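PDB 4A6H: phosphatidylinositol 4,5-bisphosphate-binding protein SLM1 from Saccharomyces cerevisiae, which binds phosphatidylinositol 4,5-bisphosphate at the membrane through its PH domain and, together with SLM2, acts as an effector of TORC2 and calcineurin signalling. Local coordinates for residues 61-66 with 77-82. Sequence-based numbering, arbitrary orientation.
Sequences EHSRKN and DAKFVL. With I4D (D-myo-inositol-4-phosphate), chain G.
Two antiparallel strands, consecutive in sequence, pair here and on past the end of strand 57-62. H62 and F80 form a non-hydrogen-bonded pair, with CA atoms 4.1 Å apart. A backbone hydrogen bond lies on each side of this pair: V81 N gives to E61 O at 2.9 Å, and S63 N gives to K79 O at 2.9 Å. Each donor lies in its acceptor's carbonyl plane. S63 continues the ladder with its side chain. Its CB covers D77 O at 3.3 Å, a buried carbonyl oxygen with no partner in the model. Its OG, anti to the carbonyl carbon (chi1 -54°), accepts a hydrogen bond from K79 N at 3.0 Å. The hydroxyl takes the place S63 O would have in a regular ladder; S63 O instead accepts from H62 ND1, which holds the H62 ring. These are neighbouring strands of the seven-stranded antiparallel beta-barrel of the PH fold, which the C-terminal helix 103-116 covers on the H62 and F80 side. There H62 meets F110 edge-to-face. On the other face, E61 CG lies alongside V81 CG2, at 3.4 Å. Farther along, D77 OD2 accepts a hydrogen bond from N66 N at 3.0 Å through its anti lone pair. K65 NZ, 4.5 Å from D77 OD2, is beyond a salt bridge but could still favour the charged carboxylate. K79 belongs to the inositol 4-phosphate pocket, with S76 and K99.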
# COMPACT_ATOMS: atom_id res chain seq x y z
N GLU A 61 -0.90 -10.07 -20.95
CA GLU A 61 -0.12 -9.65 -22.10
C GLU A 61 -0.10 -8.14 -22.28
O GLU A 61 -0.93 -7.42 -21.70
CB GLU A 61 -0.58 -10.34 -23.38
CG GLU A 61 -2.06 -10.32 -23.60
CD GLU A 61 -2.47 -10.99 -24.89
OE1 GLU A 61 -1.71 -10.94 -25.88
OE2 GLU A 61 -3.58 -11.57 -24.92
N HIS A 62 0.86 -7.68 -23.06
CA HIS A 62 0.94 -6.30 -23.45
C HIS A 62 1.55 -6.15 -24.83
O HIS A 62 2.17 -7.08 -25.36
CB HIS A 62 1.71 -5.47 -22.42
CG HIS A 62 3.16 -5.83 -22.32
ND1 HIS A 62 4.07 -5.50 -23.29
CD2 HIS A 62 3.85 -6.50 -21.36
CE1 HIS A 62 5.27 -5.95 -22.94
NE2 HIS A 62 5.16 -6.56 -21.77
N SER A 63 1.36 -4.99 -25.42
CA SER A 63 1.91 -4.71 -26.73
C SER A 63 3.42 -4.82 -26.73
O SER A 63 4.07 -4.50 -25.74
CB SER A 63 1.55 -3.29 -27.18
OG SER A 63 0.16 -3.04 -27.13
N ARG A 64 3.98 -5.25 -27.86
CA ARG A 64 5.40 -5.08 -28.09
C ARG A 64 5.63 -3.69 -28.70
O ARG A 64 4.80 -3.21 -29.47
CB ARG A 64 5.92 -6.16 -29.04
CG ARG A 64 5.92 -7.56 -28.44
CD ARG A 64 6.56 -8.54 -29.40
NE ARG A 64 7.88 -8.11 -29.84
CZ ARG A 64 8.58 -8.71 -30.79
NH1 ARG A 64 8.09 -9.78 -31.41
NH2 ARG A 64 9.78 -8.26 -31.13
N LYS A 65 6.74 -3.05 -28.34
CA LYS A 65 6.99 -1.70 -28.82
C LYS A 65 7.14 -1.65 -30.34
O LYS A 65 7.59 -2.61 -30.97
CB LYS A 65 8.21 -1.07 -28.14
CG LYS A 65 8.44 0.39 -28.52
CD LYS A 65 9.54 1.03 -27.68
CE LYS A 65 9.86 2.44 -28.16
NZ LYS A 65 8.70 3.37 -28.07
N ASN A 66 6.74 -0.52 -30.92
CA ASN A 66 6.84 -0.31 -32.36
C ASN A 66 6.02 -1.33 -33.15
O ASN A 66 4.79 -1.27 -33.16
CB ASN A 66 8.31 -0.33 -32.81
CG ASN A 66 9.12 0.80 -32.20
OD1 ASN A 66 8.56 1.77 -31.68
ND2 ASN A 66 10.44 0.70 -32.28
N ASP A 77 0.81 0.70 -29.79
CA ASP A 77 1.67 -0.24 -29.08
C ASP A 77 1.64 0.03 -27.57
O ASP A 77 2.64 -0.15 -26.86
CB ASP A 77 3.12 -0.14 -29.59
CG ASP A 77 3.71 1.23 -29.38
OD1 ASP A 77 2.95 2.18 -29.09
OD2 ASP A 77 4.95 1.37 -29.51
N ALA A 78 0.49 0.46 -27.07
CA ALA A 78 0.36 0.95 -25.71
C ALA A 78 -0.77 0.26 -24.98
O ALA A 78 -1.42 0.86 -24.10
CB ALA A 78 0.14 2.46 -25.72
N LYS A 79 -1.00 -1.01 -25.31
CA LYS A 79 -2.12 -1.76 -24.74
C LYS A 79 -1.67 -2.85 -23.79
O LYS A 79 -0.56 -3.39 -23.92
CB LYS A 79 -2.95 -2.39 -25.87
CG LYS A 79 -3.72 -1.39 -26.70
CD LYS A 79 -4.37 -2.03 -27.91
CE LYS A 79 -3.44 -1.89 -29.11
NZ LYS A 79 -4.00 -2.44 -30.36
N PHE A 80 -2.52 -3.18 -22.82
CA PHE A 80 -2.31 -4.33 -21.96
C PHE A 80 -3.62 -5.00 -21.58
O PHE A 80 -4.69 -4.40 -21.73
CB PHE A 80 -1.46 -3.99 -20.71
CG PHE A 80 -2.17 -3.13 -19.69
CD1 PHE A 80 -2.16 -1.75 -19.79
CD2 PHE A 80 -2.82 -3.71 -18.61
CE1 PHE A 80 -2.80 -0.95 -18.84
CE2 PHE A 80 -3.46 -2.92 -17.66
CZ PHE A 80 -3.45 -1.54 -17.78
N VAL A 81 -3.53 -6.24 -21.11
CA VAL A 81 -4.70 -7.02 -20.74
C VAL A 81 -4.73 -7.28 -19.25
O VAL A 81 -3.73 -7.71 -18.65
CB VAL A 81 -4.70 -8.37 -21.47
CG1 VAL A 81 -5.91 -9.19 -21.07
CG2 VAL A 81 -4.63 -8.16 -22.98
N LEU A 82 -5.89 -7.02 -18.65
CA LEU A 82 -6.17 -7.32 -17.26
C LEU A 82 -7.14 -8.50 -17.25
O LEU A 82 -8.21 -8.45 -17.85
CB LEU A 82 -6.79 -6.10 -16.56
CG LEU A 82 -7.02 -6.20 -15.05
CD1 LEU A 82 -5.70 -6.34 -14.32
CD2 LEU A 82 -7.76 -4.96 -14.58
O5 I4D G . -8.82 -2.62 -30.22
C5 I4D G . -8.56 -1.37 -31.08
C6 I4D G . -7.08 -0.87 -30.92
O6 I4D G . -6.08 -1.85 -30.93
C4 I4D G . -9.85 -0.57 -31.66
O4 I4D G . -11.09 -1.23 -31.95
P4 I4D G . -12.38 -1.26 -31.12
O43 I4D G . -12.53 -0.13 -30.17
O42 I4D G . -12.49 -2.51 -30.36
O41 I4D G . -13.49 -1.29 -32.08
C3 I4D G . -9.41 0.48 -32.62
O3 I4D G . -10.44 1.45 -32.72
C2 I4D G . -8.11 1.16 -32.17
O2 I4D G . -8.20 2.47 -31.69
C1 I4D G . -6.81 0.42 -31.65
O1 I4D G . -5.60 1.21 -31.42